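Local coordinates for inositol 2-dehydrogenase/D-chiro-inositol 3-dehydrogenase (Lactobacillus casei, PDB 4MIY), which oxidises myo-inositol and D-chiro-inositol to their keto forms, passing the hydride to NAD, at residues His79-Thr82 with Val83-Leu87; Glu241-Glu245 with Thr246-Gln250; Arg277-Gln280 with Ala281-Glu285. All coordinates share one frame; numbering follows the deposited sequence.

How the contacts relate
Contacts 1 and 3 each join successive turns of one helix, whereas contact 2 is a beta hairpin. Contact 1 lies on helix 79-86 of the NAD-binding Rossmann fold, contact 3 at the start of helix 279-294 in the C-terminal part of the chain; each mixes buried and exposed residues, brings one residue to the NAD pocket and is touched by no other subunit. Contact 2, about 41 Å from contact 1 (centre to centre), is mostly buried, with two neighbouring subunits and the chain's own helix 131-141 against it. Its chemistry is that of an interface, with carboxylates, a bridging water and a lysine of another chain; contacts 1 and 3 rest mainly on helical backbone bonds.

Contact 1: His79-Thr82 with Val83-Leu87; sequences HEAT and VLKAL
Glu80 and Leu84, one helical turn apart, run side by side and point the same way, Leu84 CD1 lying 4.1 Å from Glu80 CG and as far from the carboxylate oxygen OE2. With its CG turned opposite the carbonyl carbon (chi1 -61°), Leu84 leans back over the preceding turn, and its CG stands 3.1 Å from Glu80 O. That same oxygen accepts Leu84 N at 3.0 Å. On the adjoining side of the helix, Val83 CG2 packs 3.2 Å from His79 O, which receives Val83 N at 2.8 Å. Lys85 N to Ala81 O and Ala86 N to Thr82 O continue the i to i+4 helical bonding. Leu84 also touches Ile109 of helix 103-113. Shortened to an alanine here, the side chain would probably leave Glu80 CG and Ile109 without their apolar neighbour. Farther out, Arg108 holds Glu80 OE2 in a salt bridge, and Thr82 OG1 bonds to Asp58 and to Ala78 O. His79 is fixed by Pro98 O at ND1 and Ser74 O at NE2, and its side chain touches NAD. These turns form the helix of the beta-alpha-beta unit strand 69-72, helix 79-86, strand 92-95 of a Rossmann fold.

Contact 2: Glu241-Glu245 with Thr246-Gln250; sequences EVIGE and TGELQ
Leu249 O accepts Val242 N of the facing strand at 2.8 Å in a nearly straight bond (169°), and Glu241 CA adds a weaker CA-H...O contact to the same oxygen at 3.4 Å. Leu249 N returns the bond to Val242 O, making a hydrogen-bonded antiparallel pair. At the turn, Gly244 N reaches Gly247 O at 2.8 Å; a beta carbon on Gly244 would sit tightly against that oxygen. On the face shared by Glu241, Ile243, Glu248 and Gln250, two acids meet diagonally. Glu241 OE2 comes within 3.1 Å of Glu248 OE1, the carboxylate planes turned 67° apart. A water between them donates to OE2 of each acid, 2.7 Å from that of Glu241, and Lys239 of a second subunit forms a salt bridge with Glu248 OE1, so the repulsion is probably eased. Ile243, bent at chi2 (-63°), lays CD1 alongside the Glu248 carboxylate, 3.4 Å from OE2. The other face, with Val242 and Leu249, packs on helix 131-141. In a third subunit a strand pairs antiparallel with Glu248-Gln250, carrying the sheet across the interface. The arrangement is a tight beta hairpin at what is, within one chain, the edge of the C-terminal sheet, continued by a neighbouring subunit of the tetramer.

Contact 3: Arg277-Gln280 with Ala281-Glu285; sequences RFIQ and AYNTE. With NAD (nicotinamide-adenine-dinucleotide), chain E.
Gln280 starts with CG anti to the backbone N (chi1 171°) and then bends sharply at chi2 (-94°), which turns its carboxamide forward along the helix, toward Thr284 in the next turn. There NE2 donates to Thr284 OG1 at 3.0 Å, with the hydroxyl oxygen almost exactly in the amide plane. The amide is gripped from outside as well, NE2 by Tyr129 O and OE1 by Gln131 N, so its flip is probably settled and the helix is tied to the 129-131 region. One residue on from Gln280 in the same helix, Ala281 CB lies 4.2 Å from Phe278 CD1, an apolar contact, and the Ala281 backbone N donates a hydrogen bond to a water. Phe278 occupies the N-cap position, and its O takes Tyr282 N at 3.0 Å in a nearly straight bond (171°). The tyrosine ring lies close by, CD2 3.2 Å from Phe278 O and CE2 4.0 Å from Phe278 CB. Ile279 and Asn283 lie alongside each other, with CG2 3.8 Å from ND2, while a second water links Ile279 O to Asn283 OD1, though its leg to OD1 is unusually short. The Tyr282 ring, which also packs on Met13 and Arg20 of helix 12-24, presents its hydroxyl edge to the cofactor: the NAD amide nitrogen N7N, itself in the plane of the tyrosine ring, is 2.7 Å from OH. The first turn of helix 279-294 thus forms part of the nicotinamide end of the NAD pocket.

Contact 1: His79-Thr82 with Val83-Leu87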
loop_
_atom_site.group_PDB
_atom_site.type_symbol
_atom_site.label_atom_id
_atom_site.label_comp_id
_atom_site.label_asym_id
_atom_site.label_seq_id
_atom_site.Cartn_x
_atom_site.Cartn_y
_atom_site.Cartn_z
ATOM N N HIS A 79 16.488 9.949 39.018
ATOM C CA HIS A 79 16.774 8.555 38.822
ATOM C C HIS A 79 18.109 8.176 39.356
ATOM O O HIS A 79 18.231 7.159 39.993
ATOM C CB HIS A 79 16.698 8.167 37.350
ATOM C CG HIS A 79 15.325 8.218 36.777
ATOM N ND1 HIS A 79 15.067 7.910 35.460
ATOM C CD2 HIS A 79 14.136 8.526 37.326
ATOM C CE1 HIS A 79 13.779 8.034 35.238
ATOM N NE2 HIS A 79 13.193 8.423 36.343
ATOM N N GLU A 80 19.097 9.010 39.095
ATOM C CA GLU A 80 20.459 8.693 39.349
ATOM C C GLU A 80 20.726 8.284 40.782
ATOM O O GLU A 80 21.399 7.326 41.028
ATOM C CB GLU A 80 21.346 9.886 39.025
ATOM C CG GLU A 80 22.798 9.646 39.229
ATOM C CD GLU A 80 23.534 10.944 39.426
ATOM O OE1 GLU A 80 22.952 11.985 39.047
ATOM O OE2 GLU A 80 24.656 10.924 39.949
ATOM N N ALA A 81 20.192 9.057 41.702
ATOM C CA ALA A 81 20.494 8.862 43.100
ATOM C C ALA A 81 19.786 7.648 43.589
ATOM O O ALA A 81 20.300 6.895 44.367
ATOM C CB ALA A 81 20.051 10.039 43.882
ATOM N N THR A 82 18.579 7.473 43.105
ATOM C CA THR A 82 17.777 6.351 43.497
ATOM C C THR A 82 18.391 5.053 42.991
ATOM O O THR A 82 18.432 4.084 43.700
ATOM C CB THR A 82 16.373 6.522 43.008
ATOM O OG1 THR A 82 15.779 7.621 43.675
ATOM C CG2 THR A 82 15.527 5.260 43.261
ATOM N N VAL A 83 18.873 5.057 41.769
ATOM C CA VAL A 83 19.522 3.918 41.203
ATOM C C VAL A 83 20.778 3.586 41.967
ATOM O O VAL A 83 21.085 2.438 42.189
ATOM C CB VAL A 83 19.802 4.101 39.692
ATOM C CG1 VAL A 83 20.619 3.057 39.185
ATOM C CG2 VAL A 83 18.484 4.117 38.916
ATOM N N LEU A 84 21.513 4.603 42.376
ATOM C CA LEU A 84 22.699 4.377 43.170
ATOM C C LEU A 84 22.337 3.837 44.538
ATOM O O LEU A 84 23.026 3.028 45.034
ATOM C CB LEU A 84 23.544 5.632 43.308
ATOM C CG LEU A 84 24.096 6.260 42.052
ATOM C CD1 LEU A 84 24.495 7.647 42.344
ATOM C CD2 LEU A 84 25.236 5.494 41.568
ATOM N N LYS A 85 21.241 4.230 45.101
ATOM C CA LYS A 85 20.824 3.607 46.337
ATOM C C LYS A 85 20.403 2.169 46.203
ATOM O O LYS A 85 20.631 1.365 47.057
ATOM C CB LYS A 85 19.681 4.349 46.936
ATOM C CG LYS A 85 20.055 5.593 47.664
ATOM C CD LYS A 85 18.890 6.433 47.709
ATOM C CE LYS A 85 18.997 7.429 48.755
ATOM N NZ LYS A 85 19.077 8.649 48.000
ATOM N N ALA A 86 19.792 1.826 45.092
ATOM C CA ALA A 86 19.319 0.474 44.891
ATOM C C ALA A 86 20.482 -0.452 44.606
ATOM O O ALA A 86 20.419 -1.630 44.870
ATOM C CB ALA A 86 18.288 0.453 43.755
ATOM N N LEU A 87 21.561 0.102 44.087
ATOM C CA LEU A 87 22.750 -0.669 43.842
ATOM C C LEU A 87 23.524 -1.069 45.107
ATOM O O LEU A 87 24.421 -1.850 45.021
ATOM C CB LEU A 87 23.662 0.046 42.890
ATOM C CG LEU A 87 23.191 0.120 41.456
ATOM C CD1 LEU A 87 23.920 1.187 40.727
ATOM C CD2 LEU A 87 23.446 -1.202 40.819
#

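Contact 2: Glu241-Glu245 with Thr246-Gln250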
loop_
_atom_site.group_PDB
_atom_site.type_symbol
_atom_site.label_atom_id
_atom_site.label_comp_id
_atom_site.label_asym_id
_atom_site.label_seq_id
_atom_site.Cartn_x
_atom_site.Cartn_y
_atom_site.Cartn_z
ATOM N N GLU A 241 13.594 3.895 7.724
ATOM C CA GLU A 241 14.042 3.390 6.455
ATOM C C GLU A 241 15.549 3.179 6.523
ATOM O O GLU A 241 16.262 4.048 6.909
ATOM C CB GLU A 241 13.707 4.405 5.363
ATOM C CG GLU A 241 14.131 4.046 4.012
ATOM C CD GLU A 241 13.922 5.178 3.010
ATOM O OE1 GLU A 241 13.682 6.294 3.419
ATOM O OE2 GLU A 241 13.990 4.923 1.821
ATOM N N VAL A 242 15.988 1.998 6.140
ATOM C CA VAL A 242 17.391 1.683 6.025
ATOM C C VAL A 242 17.762 1.495 4.563
ATOM O O VAL A 242 17.188 0.710 3.879
ATOM C CB VAL A 242 17.771 0.421 6.849
ATOM C CG1 VAL A 242 19.271 0.130 6.730
ATOM C CG2 VAL A 242 17.380 0.579 8.249
ATOM N N ILE A 243 18.724 2.280 4.112
ATOM C CA ILE A 243 19.265 2.193 2.782
ATOM C C ILE A 243 20.496 1.334 2.775
ATOM O O ILE A 243 21.471 1.696 3.347
ATOM C CB ILE A 243 19.721 3.568 2.307
ATOM C CG1 ILE A 243 18.613 4.591 2.483
ATOM C CG2 ILE A 243 20.248 3.498 0.911
ATOM C CD1 ILE A 243 17.517 4.314 1.738
ATOM N N GLY A 244 20.432 0.229 2.074
ATOM C CA GLY A 244 21.539 -0.678 1.971
ATOM C C GLY A 244 22.205 -0.627 0.623
ATOM O O GLY A 244 21.731 -0.014 -0.282
ATOM N N GLU A 245 23.317 -1.323 0.523
ATOM C CA GLU A 245 24.068 -1.444 -0.717
ATOM C C GLU A 245 23.237 -2.026 -1.850
ATOM O O GLU A 245 23.368 -1.614 -2.943
ATOM C CB GLU A 245 25.341 -2.298 -0.477
ATOM C CG GLU A 245 26.311 -1.629 0.414
ATOM C CD GLU A 245 27.448 -2.490 0.832
ATOM O OE1 GLU A 245 27.233 -3.642 1.105
ATOM O OE2 GLU A 245 28.539 -1.933 0.928
ATOM N N THR A 246 22.365 -2.969 -1.533
ATOM C CA THR A 246 21.684 -3.695 -2.572
ATOM C C THR A 246 20.172 -3.651 -2.484
ATOM O O THR A 246 19.491 -4.264 -3.268
ATOM C CB THR A 246 22.123 -5.158 -2.614
ATOM O OG1 THR A 246 21.646 -5.831 -1.462
ATOM C CG2 THR A 246 23.632 -5.274 -2.705
ATOM N N GLY A 247 19.669 -2.926 -1.510
ATOM C CA GLY A 247 18.255 -2.742 -1.380
ATOM C C GLY A 247 17.913 -1.843 -0.227
ATOM O O GLY A 247 18.763 -1.253 0.346
ATOM N N GLU A 248 16.627 -1.764 0.093
ATOM C CA GLU A 248 16.147 -0.964 1.196
ATOM C C GLU A 248 15.136 -1.721 2.067
ATOM O O GLU A 248 14.473 -2.599 1.602
ATOM C CB GLU A 248 15.481 0.343 0.705
ATOM C CG GLU A 248 16.296 1.226 -0.191
ATOM C CD GLU A 248 15.585 2.527 -0.583
ATOM O OE1 GLU A 248 14.428 2.684 -0.260
ATOM O OE2 GLU A 248 16.226 3.362 -1.213
ATOM N N LEU A 249 15.048 -1.319 3.321
ATOM C CA LEU A 249 14.037 -1.813 4.238
ATOM C C LEU A 249 13.335 -0.680 4.918
ATOM O O LEU A 249 13.947 0.234 5.328
ATOM C CB LEU A 249 14.659 -2.712 5.319
ATOM C CG LEU A 249 15.156 -4.083 4.877
ATOM C CD1 LEU A 249 16.233 -4.679 5.804
ATOM C CD2 LEU A 249 14.011 -5.024 4.724
ATOM N N GLN A 250 12.022 -0.763 5.030
ATOM C CA GLN A 250 11.304 0.233 5.796
ATOM C C GLN A 250 10.155 -0.347 6.609
ATOM O O GLN A 250 9.648 -1.386 6.315
ATOM C CB GLN A 250 10.855 1.409 4.931
ATOM C CG GLN A 250 9.718 1.170 4.038
ATOM C CD GLN A 250 9.352 2.422 3.199
ATOM O OE1 GLN A 250 10.163 2.950 2.491
ATOM N NE2 GLN A 250 8.148 2.877 3.338
HETATM O O HOH W 1 15.106 5.957 -0.467
#

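Contact 3: Arg277-Gln280 with Ala281-Glu285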
loop_
_atom_site.group_PDB
_atom_site.type_symbol
_atom_site.label_atom_id
_atom_site.label_comp_id
_atom_site.label_asym_id
_atom_site.label_seq_id
_atom_site.Cartn_x
_atom_site.Cartn_y
_atom_site.Cartn_z
ATOM N N ARG A 277 0.445 3.735 20.539
ATOM C CA ARG A 277 1.391 3.187 19.562
ATOM C C ARG A 277 2.330 2.159 20.148
ATOM O O ARG A 277 2.650 1.229 19.529
ATOM C CB ARG A 277 2.186 4.317 18.890
ATOM C CG ARG A 277 3.314 3.875 17.988
ATOM C CD ARG A 277 2.860 3.069 16.758
ATOM N NE ARG A 277 3.979 2.624 15.957
ATOM C CZ ARG A 277 4.694 1.551 16.227
ATOM N NH1 ARG A 277 4.395 0.796 17.256
ATOM N NH2 ARG A 277 5.689 1.201 15.459
ATOM N N PHE A 278 2.727 2.374 21.384
ATOM C CA PHE A 278 3.755 1.553 22.003
ATOM C C PHE A 278 3.285 0.663 23.145
ATOM O O PHE A 278 4.070 0.107 23.832
ATOM C CB PHE A 278 5.024 2.386 22.320
ATOM C CG PHE A 278 5.783 2.798 21.084
ATOM C CD1 PHE A 278 6.374 1.856 20.287
ATOM C CD2 PHE A 278 5.877 4.106 20.694
ATOM C CE1 PHE A 278 7.039 2.198 19.164
ATOM C CE2 PHE A 278 6.548 4.437 19.579
ATOM C CZ PHE A 278 7.135 3.491 18.812
ATOM N N ILE A 279 1.984 0.487 23.272
ATOM C CA ILE A 279 1.399 -0.403 24.264
ATOM C C ILE A 279 2.066 -1.781 24.238
ATOM O O ILE A 279 2.437 -2.304 25.241
ATOM C CB ILE A 279 -0.129 -0.617 24.077
ATOM C CG1 ILE A 279 -0.945 0.570 24.557
ATOM C CG2 ILE A 279 -0.603 -1.783 24.903
ATOM C CD1 ILE A 279 -2.421 0.525 24.177
ATOM N N GLN A 280 2.223 -2.338 23.045
ATOM C CA GLN A 280 2.804 -3.651 22.901
ATOM C C GLN A 280 4.242 -3.675 23.369
ATOM O O GLN A 280 4.629 -4.553 24.076
ATOM C CB GLN A 280 2.698 -4.154 21.450
ATOM C CG GLN A 280 3.449 -5.415 21.162
ATOM C CD GLN A 280 4.836 -5.195 20.619
ATOM O OE1 GLN A 280 5.018 -4.530 19.640
ATOM N NE2 GLN A 280 5.807 -5.750 21.282
ATOM N N ALA A 281 5.013 -2.698 22.960
ATOM C CA ALA A 281 6.411 -2.668 23.331
ATOM C C ALA A 281 6.602 -2.551 24.831
ATOM O O ALA A 281 7.410 -3.218 25.385
ATOM C CB ALA A 281 7.125 -1.579 22.607
ATOM N N TYR A 282 5.791 -1.730 25.471
ATOM C CA TYR A 282 5.857 -1.645 26.913
ATOM C C TYR A 282 5.530 -2.956 27.588
ATOM O O TYR A 282 6.194 -3.360 28.492
ATOM C CB TYR A 282 4.956 -0.538 27.490
ATOM C CG TYR A 282 5.295 0.878 27.096
ATOM C CD1 TYR A 282 6.515 1.420 27.336
ATOM C CD2 TYR A 282 4.338 1.690 26.564
ATOM C CE1 TYR A 282 6.797 2.713 26.986
ATOM C CE2 TYR A 282 4.597 2.960 26.206
ATOM C CZ TYR A 282 5.822 3.491 26.420
ATOM O OH TYR A 282 6.039 4.792 26.055
ATOM N N ASN A 283 4.501 -3.622 27.127
ATOM C CA ASN A 283 4.146 -4.899 27.663
ATOM C C ASN A 283 5.274 -5.901 27.484
ATOM O O ASN A 283 5.648 -6.536 28.410
ATOM C CB ASN A 283 2.886 -5.423 27.009
ATOM C CG ASN A 283 1.640 -4.745 27.515
ATOM O OD1 ASN A 283 1.641 -4.087 28.504
ATOM N ND2 ASN A 283 0.574 -4.901 26.779
ATOM N N THR A 284 5.835 -5.981 26.294
ATOM C CA THR A 284 6.897 -6.930 26.018
ATOM C C THR A 284 8.165 -6.691 26.834
ATOM O O THR A 284 8.753 -7.604 27.349
ATOM C CB THR A 284 7.205 -6.977 24.523
ATOM O OG1 THR A 284 6.034 -7.386 23.826
ATOM C CG2 THR A 284 8.298 -7.953 24.229
ATOM N N GLU A 285 8.520 -5.440 26.957
ATOM C CA GLU A 285 9.669 -5.015 27.704
ATOM C C GLU A 285 9.597 -5.374 29.179
ATOM O O GLU A 285 10.491 -5.937 29.716
ATOM C CB GLU A 285 9.791 -3.524 27.503
ATOM C CG GLU A 285 10.486 -2.776 28.521
ATOM C CD GLU A 285 10.376 -1.254 28.357
ATOM O OE1 GLU A 285 11.347 -0.701 27.921
ATOM O OE2 GLU A 285 9.370 -0.663 28.709
HETATM P PA NAD E . 4.985 12.268 36.354
HETATM O O1A NAD E . 5.420 13.603 36.713
HETATM O O2A NAD E . 3.653 11.964 36.112
HETATM O O5B NAD E . 5.241 11.248 37.540
HETATM C C5B NAD E . 6.402 11.169 38.260
HETATM C C4B NAD E . 6.070 10.816 39.716
HETATM O O4B NAD E . 7.295 10.789 40.398
HETATM C C3B NAD E . 5.312 11.892 40.482
HETATM O O3B NAD E . 4.262 11.327 41.151
HETATM C C2B NAD E . 6.319 12.513 41.410
HETATM O O2B NAD E . 5.743 12.996 42.600
HETATM C C1B NAD E . 7.198 11.359 41.711
HETATM N N9A NAD E . 8.536 11.698 42.144
HETATM C C8A NAD E . 9.308 12.654 41.732
HETATM N N7A NAD E . 10.512 12.609 42.290
HETATM C C5A NAD E . 10.511 11.568 43.099
HETATM C C6A NAD E . 11.423 10.935 44.030
HETATM N N6A NAD E . 12.650 11.348 44.229
HETATM N N1A NAD E . 11.001 9.847 44.631
HETATM C C2A NAD E . 9.822 9.366 44.486
HETATM N N3A NAD E . 8.926 9.908 43.691
HETATM C C4A NAD E . 9.223 10.982 42.986
HETATM O O3 NAD E . 5.981 11.860 35.197
HETATM P PN NAD E . 5.909 10.519 34.262
HETATM O O1N NAD E . 5.332 10.890 32.976
HETATM O O2N NAD E . 5.127 9.525 34.898
HETATM O O5D NAD E . 7.361 10.187 33.939
HETATM C C5D NAD E . 8.120 9.473 34.884
HETATM C C4D NAD E . 9.350 8.897 34.262
HETATM O O4D NAD E . 8.923 8.004 33.249
HETATM C C3D NAD E . 10.192 9.955 33.633
HETATM O O3D NAD E . 11.526 9.584 33.783
HETATM C C2D NAD E . 9.739 9.848 32.180
HETATM O O2D NAD E . 10.780 10.289 31.397
HETATM C C1D NAD E . 9.526 8.368 32.035
HETATM N N1N NAD E . 8.662 8.040 30.900
HETATM C C2N NAD E . 9.102 7.223 29.948
HETATM C C3N NAD E . 8.360 6.906 28.829
HETATM C C7N NAD E . 8.895 5.959 27.780
HETATM O O7N NAD E . 9.743 5.162 28.026
HETATM N N7N NAD E . 8.350 6.041 26.634
HETATM C C4N NAD E . 7.081 7.425 28.737
HETATM C C5N NAD E . 6.661 8.256 29.752
HETATM C C6N NAD E . 7.477 8.553 30.811
HETATM O O HOH W 2 4.540 -1.234 20.232
HETATM O O HOH W 3 1.391 -1.656 27.804
#